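Pectinesterase (Sitophilus oryzae, PDB 4PMH) catalyses the hydrolysis of methyl esters in pectin, releasing methanol, and probably serves the weevil in digesting plant cell walls. Local coordinates at residues A8-L13 against G321-S326; D226-G231 against V253-D258; V243-R248 against S278-S283; S249-V254 against K285-R290. All coordinates share one frame; numbering follows the deposited sequence.

Interaction 1: residues A8-L13 against G321-S326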
loop_
_atom_site.group_PDB
_atom_site.type_symbol
_atom_site.label_atom_id
_atom_site.label_comp_id
_atom_site.label_asym_id
_atom_site.label_seq_id
_atom_site.Cartn_x
_atom_site.Cartn_y
_atom_site.Cartn_z
ATOM N N ALA A 8 -10.944 -15.186 20.350
ATOM C CA ALA A 8 -9.587 -15.547 19.973
ATOM C C ALA A 8 -9.354 -15.482 18.448
ATOM O O ALA A 8 -8.207 -15.295 18.015
ATOM C CB ALA A 8 -9.261 -16.950 20.504
ATOM N N SER A 9 -10.415 -15.642 17.648
ATOM C CA SER A 9 -10.313 -15.559 16.179
ATOM C C SER A 9 -10.657 -14.162 15.641
ATOM O O SER A 9 -10.362 -13.842 14.498
ATOM C CB SER A 9 -11.202 -16.594 15.513
ATOM O OG SER A 9 -10.676 -17.896 15.727
ATOM N N ARG A 10 -11.252 -13.326 16.488
ATOM C CA ARG A 10 -11.645 -11.986 16.078
ATOM C C ARG A 10 -11.689 -11.022 17.253
ATOM O O ARG A 10 -12.771 -10.672 17.758
ATOM C CB ARG A 10 -12.989 -12.025 15.362
ATOM C CG ARG A 10 -13.276 -10.724 14.634
ATOM C CD ARG A 10 -14.476 -10.808 13.706
ATOM N NE ARG A 10 -14.575 -9.590 12.912
ATOM C CZ ARG A 10 -15.417 -9.384 11.904
ATOM N NH1 ARG A 10 -16.298 -10.324 11.531
ATOM N NH2 ARG A 10 -15.390 -8.212 11.270
ATOM N N PRO A 11 -10.500 -10.585 17.701
ATOM C CA PRO A 11 -10.414 -9.676 18.835
ATOM C C PRO A 11 -10.872 -8.273 18.492
ATOM O O PRO A 11 -10.656 -7.790 17.372
ATOM C CB PRO A 11 -8.932 -9.703 19.222
ATOM C CG PRO A 11 -8.207 -10.333 18.084
ATOM C CD PRO A 11 -9.187 -11.066 17.235
ATOM N N ILE A 12 -11.522 -7.646 19.458
ATOM C CA ILE A 12 -12.086 -6.316 19.321
ATOM C C ILE A 12 -11.555 -5.437 20.437
ATOM O O ILE A 12 -11.570 -5.826 21.592
ATOM C CB ILE A 12 -13.640 -6.347 19.428
ATOM C CG1 ILE A 12 -14.239 -7.307 18.404
ATOM C CG2 ILE A 12 -14.235 -4.940 19.322
ATOM C CD1 ILE A 12 -13.993 -6.962 16.944
ATOM N N LEU A 13 -11.104 -4.245 20.093
ATOM C CA LEU A 13 -10.630 -3.281 21.081
ATOM C C LEU A 13 -11.764 -2.800 21.996
ATOM O O LEU A 13 -12.908 -2.639 21.563
ATOM C CB LEU A 13 -10.034 -2.062 20.385
ATOM C CG LEU A 13 -8.795 -2.238 19.489
ATOM C CD1 LEU A 13 -8.367 -0.888 18.928
ATOM C CD2 LEU A 13 -7.637 -2.898 20.212
ATOM N N GLY A 321 -20.124 -8.331 3.434
ATOM C CA GLY A 321 -20.198 -9.742 3.731
ATOM C C GLY A 321 -19.419 -10.580 2.755
ATOM O O GLY A 321 -19.936 -11.547 2.230
ATOM N N ILE A 322 -18.165 -10.221 2.531
ATOM C CA ILE A 322 -17.298 -10.945 1.623
ATOM C C ILE A 322 -16.264 -11.746 2.411
ATOM O O ILE A 322 -15.523 -12.541 1.842
ATOM C CB ILE A 322 -16.583 -9.969 0.681
ATOM C CG1 ILE A 322 -15.751 -8.953 1.473
ATOM C CG2 ILE A 322 -17.614 -9.236 -0.175
ATOM C CD1 ILE A 322 -14.680 -8.275 0.660
ATOM N N ILE A 323 -16.224 -11.539 3.727
ATOM C CA ILE A 323 -15.204 -12.167 4.562
ATOM C C ILE A 323 -15.751 -13.284 5.417
ATOM O O ILE A 323 -16.965 -13.405 5.655
ATOM C CB ILE A 323 -14.495 -11.156 5.491
ATOM C CG1 ILE A 323 -15.495 -10.520 6.477
ATOM C CG2 ILE A 323 -13.787 -10.092 4.665
ATOM C CD1 ILE A 323 -14.874 -10.117 7.794
ATOM N N ASN A 324 -14.821 -14.093 5.888
ATOM C CA ASN A 324 -15.095 -15.078 6.901
ATOM C C ASN A 324 -15.390 -14.386 8.237
ATOM O O ASN A 324 -14.491 -13.946 8.932
ATOM C CB ASN A 324 -13.899 -15.995 7.042
ATOM C CG ASN A 324 -14.208 -17.196 7.880
ATOM O OD1 ASN A 324 -14.991 -17.120 8.818
ATOM N ND2 ASN A 324 -13.602 -18.325 7.541
ATOM N N THR A 325 -16.662 -14.332 8.584
ATOM C CA THR A 325 -17.149 -13.502 9.677
ATOM C C THR A 325 -16.740 -14.025 11.063
ATOM O O THR A 325 -16.675 -13.249 12.029
ATOM C CB THR A 325 -18.686 -13.321 9.534
ATOM O OG1 THR A 325 -18.952 -12.045 8.941
ATOM C CG2 THR A 325 -19.423 -13.404 10.850
ATOM N N SER A 326 -16.472 -15.326 11.158
ATOM C CA SER A 326 -15.975 -15.930 12.407
ATOM C C SER A 326 -14.444 -15.852 12.554
ATOM O O SER A 326 -13.938 -15.810 13.682
ATOM C CB SER A 326 -16.398 -17.403 12.516
ATOM O OG SER A 326 -17.661 -17.622 11.929
#
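R10 meets the loop 321-326 through the far end of its side chain, where NH1 of R10 donates to the backbone O of T325 at 3.0 Å. With 151° at the hydrogen the bond is fairly straight, and the acceptor sits at the guanidinium edge, close to the plane of the group. The other terminal nitrogen, NH2 of R10, comes within 4.0 Å of CD1 of I323, the two side chains crossing at about a right angle. Closer to the backbone, O of S326 packs 3.4 Å from CB of S9 and 4.2 Å from CB of R10.

The reach depends on the shape of the arginine. CG stands anti to the backbone N (chi1 -166°), and the chain then runs extended as far as NE. Partners outside the two segments hold the charged end in place: NE forms a salt bridge with E358, and NH2 bonds to O of G365, so NE, NH1 and NH2 each have a partner and the rotation of the group is probably restricted. Within the loop, OD1 of N324 takes a weak bond from N of S326 at 3.3 Å and another bond from N of G327, and so links to the backbone N of the two residues that follow T325.

Far from the catalytic site, the arrangement joins the N-terminal segment to a loop between strands 318-319 and 329-330 and to strand 355-359, at one end of the right-handed parallel beta-helix that pectinesterases share.

Interaction 2: residues D226-G231 against V253-D258; sequences DFVFGG and VVFAPD
V228 and A256 bond through their backbones as rungs of a parallel ladder. N of A256 donates to O of V228 at 2.8 Å. N of V228 donates to O of V254 at 3.1 Å, and N of G230 to O of A256; D258 N to G230 O continues the series. At the corner, N of D226 adds a weak bond to O of V253.

Apolar contacts flank this ladder. CG1 of V254 lies over one face of the F227 ring, a CH-pi contact 4.2 Å from the centroid. An alanine at F227 would probably leave that valine methyl without its aromatic cover and open a gap towards I221. V228 and F255 run side by side, with CB of V228 3.7 Å from CD1 of F255, while CB of F229 and CB of A256 meet at 3.9 Å.

CB of A256 also packs 3.6 Å from CG of D226, the nucleophile by similarity, whose OD2 forms a salt bridge with R290.

The F229 ring leads away to stack on Y203. Across the sheet, V228, F255 and P257 face strand 267-270, F241 of strand 240-243 meets the F255 ring edge-to-face, and strand 229-230 lies between 252-257 and the chain of 202-205, to which F227, F229 and G231 bond through their backbones.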
loop_
_atom_site.group_PDB
_atom_site.type_symbol
_atom_site.label_atom_id
_atom_site.label_comp_id
_atom_site.label_asym_id
_atom_site.label_seq_id
_atom_site.Cartn_x
_atom_site.Cartn_y
_atom_site.Cartn_z
ATOM N N ASP A 226 -2.708 -10.098 -0.541
ATOM C CA ASP A 226 -1.724 -9.197 0.087
ATOM C C ASP A 226 -1.661 -7.873 -0.657
ATOM O O ASP A 226 -0.581 -7.346 -0.902
ATOM C CB ASP A 226 -0.314 -9.836 0.138
ATOM C CG ASP A 226 -0.285 -11.192 0.824
ATOM O OD1 ASP A 226 -1.240 -11.578 1.550
ATOM O OD2 ASP A 226 0.734 -11.904 0.643
ATOM N N PHE A 227 -2.808 -7.335 -1.054
ATOM C CA PHE A 227 -2.779 -6.148 -1.929
ATOM C C PHE A 227 -2.546 -4.822 -1.225
ATOM O O PHE A 227 -2.417 -3.759 -1.874
ATOM C CB PHE A 227 -3.941 -6.131 -2.944
ATOM C CG PHE A 227 -5.317 -5.901 -2.383
ATOM C CD1 PHE A 227 -6.156 -6.979 -2.075
ATOM C CD2 PHE A 227 -5.830 -4.609 -2.278
ATOM C CE1 PHE A 227 -7.459 -6.757 -1.636
ATOM C CE2 PHE A 227 -7.114 -4.396 -1.837
ATOM C CZ PHE A 227 -7.943 -5.468 -1.538
ATOM N N VAL A 228 -2.439 -4.875 0.098
ATOM C CA VAL A 228 -1.885 -3.761 0.873
ATOM C C VAL A 228 -0.926 -4.409 1.857
ATOM O O VAL A 228 -1.364 -5.067 2.815
ATOM C CB VAL A 228 -2.954 -2.935 1.631
ATOM C CG1 VAL A 228 -2.305 -1.800 2.429
ATOM C CG2 VAL A 228 -3.984 -2.384 0.664
ATOM N N PHE A 229 0.375 -4.231 1.618
ATOM C CA PHE A 229 1.390 -4.968 2.331
ATOM C C PHE A 229 2.624 -4.118 2.602
ATOM O O PHE A 229 2.896 -3.135 1.896
ATOM C CB PHE A 229 1.753 -6.240 1.535
ATOM C CG PHE A 229 2.710 -6.000 0.382
ATOM C CD1 PHE A 229 2.257 -5.461 -0.815
ATOM C CD2 PHE A 229 4.056 -6.344 0.488
ATOM C CE1 PHE A 229 3.128 -5.234 -1.873
ATOM C CE2 PHE A 229 4.936 -6.136 -0.581
ATOM C CZ PHE A 229 4.461 -5.574 -1.762
ATOM N N GLY A 230 3.343 -4.477 3.661
ATOM C CA GLY A 230 4.533 -3.735 4.074
ATOM C C GLY A 230 4.523 -3.246 5.498
ATOM O O GLY A 230 3.667 -3.637 6.315
ATOM N N GLY A 231 5.468 -2.354 5.802
ATOM C CA GLY A 231 5.802 -2.030 7.175
ATOM C C GLY A 231 5.685 -0.585 7.622
ATOM O O GLY A 231 6.185 -0.238 8.685
ATOM N N VAL A 253 -6.965 -12.297 0.434
ATOM C CA VAL A 253 -6.509 -11.646 1.677
ATOM C C VAL A 253 -6.164 -10.182 1.397
ATOM O O VAL A 253 -5.410 -9.901 0.488
ATOM C CB VAL A 253 -5.255 -12.297 2.276
ATOM C CG1 VAL A 253 -5.126 -11.906 3.741
ATOM C CG2 VAL A 253 -5.268 -13.810 2.127
ATOM N N VAL A 254 -6.680 -9.252 2.188
ATOM C CA VAL A 254 -6.470 -7.829 1.880
ATOM C C VAL A 254 -5.098 -7.335 2.354
ATOM O O VAL A 254 -4.219 -7.012 1.517
ATOM C CB VAL A 254 -7.587 -6.970 2.478
ATOM C CG1 VAL A 254 -7.350 -5.488 2.208
ATOM C CG2 VAL A 254 -8.933 -7.414 1.930
ATOM N N PHE A 255 -4.913 -7.272 3.677
ATOM C CA PHE A 255 -3.732 -6.689 4.297
ATOM C C PHE A 255 -2.678 -7.725 4.665
ATOM O O PHE A 255 -3.002 -8.789 5.185
ATOM C CB PHE A 255 -4.122 -5.911 5.557
ATOM C CG PHE A 255 -5.086 -4.786 5.297
ATOM C CD1 PHE A 255 -4.642 -3.567 4.844
ATOM C CD2 PHE A 255 -6.447 -4.965 5.481
ATOM C CE1 PHE A 255 -5.534 -2.531 4.588
ATOM C CE2 PHE A 255 -7.350 -3.941 5.238
ATOM C CZ PHE A 255 -6.893 -2.727 4.787
ATOM N N ALA A 256 -1.415 -7.396 4.397
ATOM C CA ALA A 256 -0.278 -8.214 4.807
ATOM C C ALA A 256 0.832 -7.327 5.373
ATOM O O ALA A 256 1.857 -7.137 4.750
ATOM C CB ALA A 256 0.240 -9.087 3.659
ATOM N N PRO A 257 0.640 -6.810 6.602
ATOM C CA PRO A 257 1.691 -5.997 7.224
ATOM C C PRO A 257 2.861 -6.786 7.791
ATOM O O PRO A 257 2.667 -7.892 8.315
ATOM C CB PRO A 257 0.950 -5.240 8.347
ATOM C CG PRO A 257 -0.406 -5.850 8.436
ATOM C CD PRO A 257 -0.495 -7.030 7.511
ATOM N N ASP A 258 4.071 -6.223 7.650
ATOM C CA ASP A 258 5.278 -6.776 8.278
ATOM C C ASP A 258 5.854 -5.770 9.274
ATOM O O ASP A 258 7.069 -5.690 9.507
ATOM C CB ASP A 258 6.307 -7.233 7.222
ATOM C CG ASP A 258 7.072 -6.092 6.559
ATOM O OD1 ASP A 258 6.560 -4.960 6.439
ATOM O OD2 ASP A 258 8.202 -6.386 6.085
#

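Interaction 3: residues V243-R248 against S278-S283; sequences VKADRR and SAWSSS
The indole of W280 is the flat group on which this contact turns, and CG1 of V243 rests over one of its faces, 3.2 Å above the plane and displaced towards the rim near NE1. That is tight packing, with the valine and tryptophan side chains crossing at about a right angle. At the ring edge, NE1 of W280 donates to O of K244 at 3.2 Å with 150° at the hydrogen. The acceptor lies in the ring plane, whereas the donor stands well above the plane of the carbonyl.

Elsewhere on the six-membered ring, O of R248 approaches CZ2 of W280 to 3.4 Å. The R248 guanidinium turns its own edge to the ring, NH2 lying 4.1 Å from CH2 of W280 with the two planes 31° apart. Long, weak ion pairs link this guanidinium to D224 and D250. CB of A245 comes to 3.9 Å from NE1 of W280 and to 4.0 Å from CB of A279, so a methyl pair extends the contact along the helix.

CG of W280 is anti to its carbonyl carbon (chi1 -60°), which starts the ring towards the loop. An alanine in place of W280 would probably leave the K244 carbonyl without this N-H and open a gap over the V243 methyl.

Helix 278-283 thus seats its tryptophan on the loop that follows strand 240-243. A252 of strand 252-257 touches both V243 and W280, I322 packs against the same tryptophan, and D277, which precedes S278, accepts from N of A245 through its side chain (OD2).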
loop_
_atom_site.group_PDB
_atom_site.type_symbol
_atom_site.label_atom_id
_atom_site.label_comp_id
_atom_site.label_asym_id
_atom_site.label_seq_id
_atom_site.Cartn_x
_atom_site.Cartn_y
_atom_site.Cartn_z
ATOM N N VAL A 243 -11.915 -6.312 -3.229
ATOM C CA VAL A 243 -11.366 -7.631 -3.472
ATOM C C VAL A 243 -11.917 -8.137 -4.791
ATOM O O VAL A 243 -13.104 -8.398 -4.909
ATOM C CB VAL A 243 -11.744 -8.620 -2.378
ATOM C CG1 VAL A 243 -11.047 -9.955 -2.603
ATOM C CG2 VAL A 243 -11.366 -8.055 -1.019
ATOM N N LYS A 244 -11.040 -8.270 -5.768
ATOM C CA LYS A 244 -11.431 -8.667 -7.101
ATOM C C LYS A 244 -11.571 -10.166 -7.184
ATOM O O LYS A 244 -10.903 -10.907 -6.476
ATOM C CB LYS A 244 -10.388 -8.210 -8.119
ATOM C CG LYS A 244 -10.453 -6.727 -8.459
ATOM C CD LYS A 244 -9.758 -6.409 -9.779
ATOM C CE LYS A 244 -10.534 -6.902 -10.994
ATOM N NZ LYS A 244 -11.661 -6.024 -11.422
ATOM N N ALA A 245 -12.442 -10.603 -8.085
ATOM C CA ALA A 245 -12.697 -12.024 -8.300
ATOM C C ALA A 245 -12.268 -12.488 -9.703
ATOM O O ALA A 245 -12.348 -13.685 -10.014
ATOM C CB ALA A 245 -14.177 -12.309 -8.070
ATOM N N ASP A 246 -11.772 -11.563 -10.525
ATOM C CA ASP A 246 -11.514 -11.830 -11.951
ATOM C C ASP A 246 -10.236 -12.605 -12.218
ATOM O O ASP A 246 -10.067 -13.171 -13.299
ATOM C CB ASP A 246 -11.435 -10.526 -12.746
ATOM C CG ASP A 246 -10.111 -9.818 -12.554
ATOM O OD1 ASP A 246 -9.592 -9.852 -11.417
ATOM O OD2 ASP A 246 -9.575 -9.253 -13.530
ATOM N N ARG A 247 -9.294 -12.570 -11.286
ATOM C CA ARG A 247 -8.126 -13.415 -11.424
ATOM C C ARG A 247 -8.370 -14.701 -10.675
ATOM O O ARG A 247 -7.917 -15.757 -11.083
ATOM C CB ARG A 247 -6.876 -12.723 -10.894
ATOM C CG ARG A 247 -5.590 -13.482 -11.192
ATOM C CD ARG A 247 -4.369 -12.712 -10.728
ATOM N NE ARG A 247 -4.254 -12.731 -9.275
ATOM C CZ ARG A 247 -3.201 -13.162 -8.585
ATOM N NH1 ARG A 247 -2.101 -13.631 -9.188
ATOM N NH2 ARG A 247 -3.249 -13.121 -7.264
ATOM N N ARG A 248 -9.078 -14.623 -9.562
ATOM C CA ARG A 248 -9.201 -15.787 -8.703
ATOM C C ARG A 248 -10.338 -15.634 -7.724
ATOM O O ARG A 248 -10.675 -14.520 -7.317
ATOM C CB ARG A 248 -7.888 -16.016 -7.971
ATOM C CG ARG A 248 -7.045 -14.753 -7.838
ATOM C CD ARG A 248 -6.196 -14.783 -6.597
ATOM N NE ARG A 248 -7.043 -14.959 -5.431
ATOM C CZ ARG A 248 -6.703 -15.633 -4.340
ATOM N NH1 ARG A 248 -5.512 -16.222 -4.220
ATOM N NH2 ARG A 248 -7.573 -15.725 -3.358
ATOM N N SER A 278 -19.079 -9.796 -6.101
ATOM C CA SER A 278 -20.226 -10.527 -5.547
ATOM C C SER A 278 -19.910 -11.968 -5.260
ATOM O O SER A 278 -20.460 -12.556 -4.342
ATOM C CB SER A 278 -21.395 -10.482 -6.542
ATOM O OG SER A 278 -21.455 -9.213 -7.164
ATOM N N ALA A 279 -19.029 -12.544 -6.067
ATOM C CA ALA A 279 -18.600 -13.914 -5.856
ATOM C C ALA A 279 -18.184 -14.174 -4.399
ATOM O O ALA A 279 -18.581 -15.194 -3.826
ATOM C CB ALA A 279 -17.476 -14.260 -6.822
ATOM N N TRP A 280 -17.416 -13.246 -3.811
ATOM C CA TRP A 280 -16.955 -13.356 -2.407
ATOM C C TRP A 280 -18.100 -13.247 -1.405
ATOM O O TRP A 280 -18.015 -13.810 -0.312
ATOM C CB TRP A 280 -15.941 -12.255 -2.052
ATOM C CG TRP A 280 -14.733 -12.273 -2.884
ATOM C CD1 TRP A 280 -14.335 -11.317 -3.754
ATOM C CD2 TRP A 280 -13.766 -13.314 -2.944
ATOM N NE1 TRP A 280 -13.161 -11.690 -4.358
ATOM C CE2 TRP A 280 -12.788 -12.919 -3.880
ATOM C CE3 TRP A 280 -13.620 -14.544 -2.286
ATOM C CZ2 TRP A 280 -11.685 -13.712 -4.189
ATOM C CZ3 TRP A 280 -12.528 -15.340 -2.597
ATOM C CH2 TRP A 280 -11.571 -14.920 -3.530
ATOM N N SER A 281 -19.136 -12.486 -1.770
ATOM C CA SER A 281 -20.362 -12.386 -0.972
ATOM C C SER A 281 -20.997 -13.751 -0.740
ATOM O O SER A 281 -21.372 -14.071 0.384
ATOM C CB SER A 281 -21.387 -11.428 -1.600
ATOM O OG SER A 281 -21.488 -10.241 -0.830
ATOM N N SER A 282 -21.102 -14.556 -1.791
ATOM C CA SER A 282 -21.644 -15.905 -1.646
ATOM C C SER A 282 -20.568 -16.876 -1.124
ATOM O O SER A 282 -20.871 -17.892 -0.501
ATOM C CB SER A 282 -22.277 -16.383 -2.961
ATOM O OG SER A 282 -21.311 -16.686 -3.950
ATOM N N SER A 283 -19.307 -16.538 -1.347
ATOM C CA SER A 283 -18.196 -17.387 -0.918
ATOM C C SER A 283 -17.831 -17.234 0.573
ATOM O O SER A 283 -17.594 -18.225 1.279
ATOM C CB SER A 283 -16.973 -17.075 -1.779
ATOM O OG SER A 283 -16.172 -18.220 -1.897
#

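Interaction 4: residues S249-V254 against K285-R290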
loop_
_atom_site.group_PDB
_atom_site.type_symbol
_atom_site.label_atom_id
_atom_site.label_comp_id
_atom_site.label_asym_id
_atom_site.label_seq_id
_atom_site.Cartn_x
_atom_site.Cartn_y
_atom_site.Cartn_z
ATOM N N SER A 249 -10.911 -16.771 -7.351
ATOM C CA SER A 249 -12.167 -16.808 -6.616
ATOM C C SER A 249 -12.199 -17.968 -5.627
ATOM O O SER A 249 -13.253 -18.570 -5.396
ATOM C CB SER A 249 -13.313 -16.940 -7.617
ATOM O OG SER A 249 -13.134 -18.102 -8.400
ATOM N N ASP A 250 -11.040 -18.285 -5.056
ATOM C CA ASP A 250 -10.960 -19.309 -4.037
ATOM C C ASP A 250 -10.710 -18.679 -2.667
ATOM O O ASP A 250 -11.517 -18.895 -1.774
ATOM C CB ASP A 250 -9.920 -20.399 -4.385
ATOM C CG ASP A 250 -8.471 -19.911 -4.294
ATOM O OD1 ASP A 250 -8.242 -18.703 -4.534
ATOM O OD2 ASP A 250 -7.568 -20.735 -3.981
ATOM N N THR A 251 -9.652 -17.874 -2.501
ATOM C CA THR A 251 -9.191 -17.509 -1.137
ATOM C C THR A 251 -8.365 -16.217 -0.918
ATOM O O THR A 251 -7.172 -16.281 -0.652
ATOM C CB THR A 251 -8.365 -18.665 -0.556
ATOM O OG1 THR A 251 -7.962 -18.337 0.781
ATOM C CG2 THR A 251 -7.136 -18.945 -1.427
ATOM N N ALA A 252 -9.014 -15.065 -0.956
ATOM C CA ALA A 252 -8.346 -13.754 -0.969
ATOM C C ALA A 252 -7.900 -13.248 0.416
ATOM O O ALA A 252 -8.392 -13.722 1.431
ATOM C CB ALA A 252 -9.294 -12.742 -1.586
ATOM N N VAL A 253 -6.965 -12.297 0.434
ATOM C CA VAL A 253 -6.509 -11.646 1.677
ATOM C C VAL A 253 -6.164 -10.182 1.397
ATOM O O VAL A 253 -5.410 -9.901 0.488
ATOM C CB VAL A 253 -5.255 -12.297 2.276
ATOM C CG1 VAL A 253 -5.126 -11.906 3.741
ATOM C CG2 VAL A 253 -5.268 -13.810 2.127
ATOM N N VAL A 254 -6.680 -9.252 2.188
ATOM C CA VAL A 254 -6.470 -7.829 1.880
ATOM C C VAL A 254 -5.098 -7.335 2.354
ATOM O O VAL A 254 -4.219 -7.012 1.517
ATOM C CB VAL A 254 -7.587 -6.970 2.478
ATOM C CG1 VAL A 254 -7.350 -5.488 2.208
ATOM C CG2 VAL A 254 -8.933 -7.414 1.930
ATOM N N LYS A 285 -15.068 -16.283 1.432
ATOM C CA LYS A 285 -13.731 -16.864 1.417
ATOM C C LYS A 285 -12.640 -15.806 1.240
ATOM O O LYS A 285 -11.570 -16.109 0.720
ATOM C CB LYS A 285 -13.618 -17.904 0.291
ATOM C CG LYS A 285 -14.445 -19.172 0.507
ATOM C CD LYS A 285 -13.909 -20.373 -0.281
ATOM C CE LYS A 285 -14.276 -20.362 -1.764
ATOM N NZ LYS A 285 -13.591 -21.439 -2.539
ATOM N N ALA A 286 -12.911 -14.562 1.624
ATOM C CA ALA A 286 -11.858 -13.584 1.713
ATOM C C ALA A 286 -11.486 -13.374 3.181
ATOM O O ALA A 286 -12.348 -13.469 4.089
ATOM C CB ALA A 286 -12.284 -12.282 1.087
ATOM N N TYR A 287 -10.211 -13.090 3.416
ATOM C CA TYR A 287 -9.749 -12.690 4.748
ATOM C C TYR A 287 -9.345 -11.223 4.775
ATOM O O TYR A 287 -8.849 -10.676 3.798
ATOM C CB TYR A 287 -8.596 -13.536 5.179
ATOM C CG TYR A 287 -8.943 -14.998 5.253
ATOM C CD1 TYR A 287 -9.535 -15.532 6.393
ATOM C CD2 TYR A 287 -8.669 -15.848 4.187
ATOM C CE1 TYR A 287 -9.846 -16.877 6.474
ATOM C CE2 TYR A 287 -8.966 -17.200 4.257
ATOM C CZ TYR A 287 -9.557 -17.702 5.398
ATOM O OH TYR A 287 -9.845 -19.029 5.456
ATOM N N LEU A 288 -9.578 -10.586 5.911
ATOM C CA LEU A 288 -9.143 -9.220 6.109
ATOM C C LEU A 288 -7.610 -9.115 6.124
ATOM O O LEU A 288 -7.059 -8.110 5.674
ATOM C CB LEU A 288 -9.708 -8.676 7.420
ATOM C CG LEU A 288 -11.221 -8.469 7.459
ATOM C CD1 LEU A 288 -11.639 -7.972 8.844
ATOM C CD2 LEU A 288 -11.713 -7.506 6.375
ATOM N N GLY A 289 -6.918 -10.132 6.641
ATOM C CA GLY A 289 -5.482 -10.017 6.749
ATOM C C GLY A 289 -4.724 -11.265 7.145
ATOM O O GLY A 289 -5.308 -12.260 7.608
ATOM N N ARG A 290 -3.415 -11.193 6.919
ATOM C CA ARG A 290 -2.453 -12.135 7.459
ATOM C C ARG A 290 -1.122 -11.416 7.672
ATOM O O ARG A 290 -0.825 -10.420 7.022
ATOM C CB ARG A 290 -2.249 -13.322 6.522
ATOM C CG ARG A 290 -1.542 -13.013 5.211
ATOM C CD ARG A 290 -1.500 -14.268 4.347
ATOM N NE ARG A 290 -0.925 -14.025 3.035
ATOM C CZ ARG A 290 -0.414 -14.967 2.242
ATOM N NH1 ARG A 290 -0.437 -16.249 2.586
ATOM N NH2 ARG A 290 0.116 -14.629 1.080
#
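A252 and Y287 lie on neighbouring parallel strands whose segments run 32° apart from end to end. N of Y287 donates to O of A252 at 2.8 Å, nearly straight at 165°, and N of V254 returns a bond to O of Y287 at 3.1 Å. At the start of the pairing, N of A252 makes a weak bond to O of K285; at L288 the second chain turns a corner.

Side chains add contacts beyond the paired residues. CB of A252 meets CB of A286 at 4.0 Å. CG1 of V253 presses to 3.5 Å from C of G289 and lies 4.0 Å from CG of R290. OG1 of T251 sits in the plane of the Y287 ring at its edge, 3.8 Å from CE2. K285 bends at chi3 (-78°) and lays its chain over the D250 carbonyl, with CE of K285 3.1 Å from O of D250. R290, a substrate-binding residue by similarity, sends its guanidinium to a salt bridge with D226.

Strand 286-290 fits between 252-257 and 329-330: L288 packs on W329, Y287 and R290 on T330, while helix 278-283 touches A252 and K285 through W280.

Overall arrangement
Interactions 2 and 4 share strand 252-257, which pairs with 229-230 along one border and with 286-290 along the other. Their centres are about 11 Å apart, and they converge on the active site, where OD2 of D226 and NH2 of R290 lie 2.8 Å apart in a salt bridge between the probable nucleophile and a probable substrate-binding arginine. Interaction 3 packs against the start of this pairing: CG1 of V243 lies 3.4 Å from CB of A252, and the centre of interaction 3 is about 10 Å from that of interaction 4. Interaction 1 is remote from catalysis, yet its loop 321-326 touches interactions 3 and 4, with I322 CB 3.6 Å from W280 CB and N324 N 3.1 Å from A286 O.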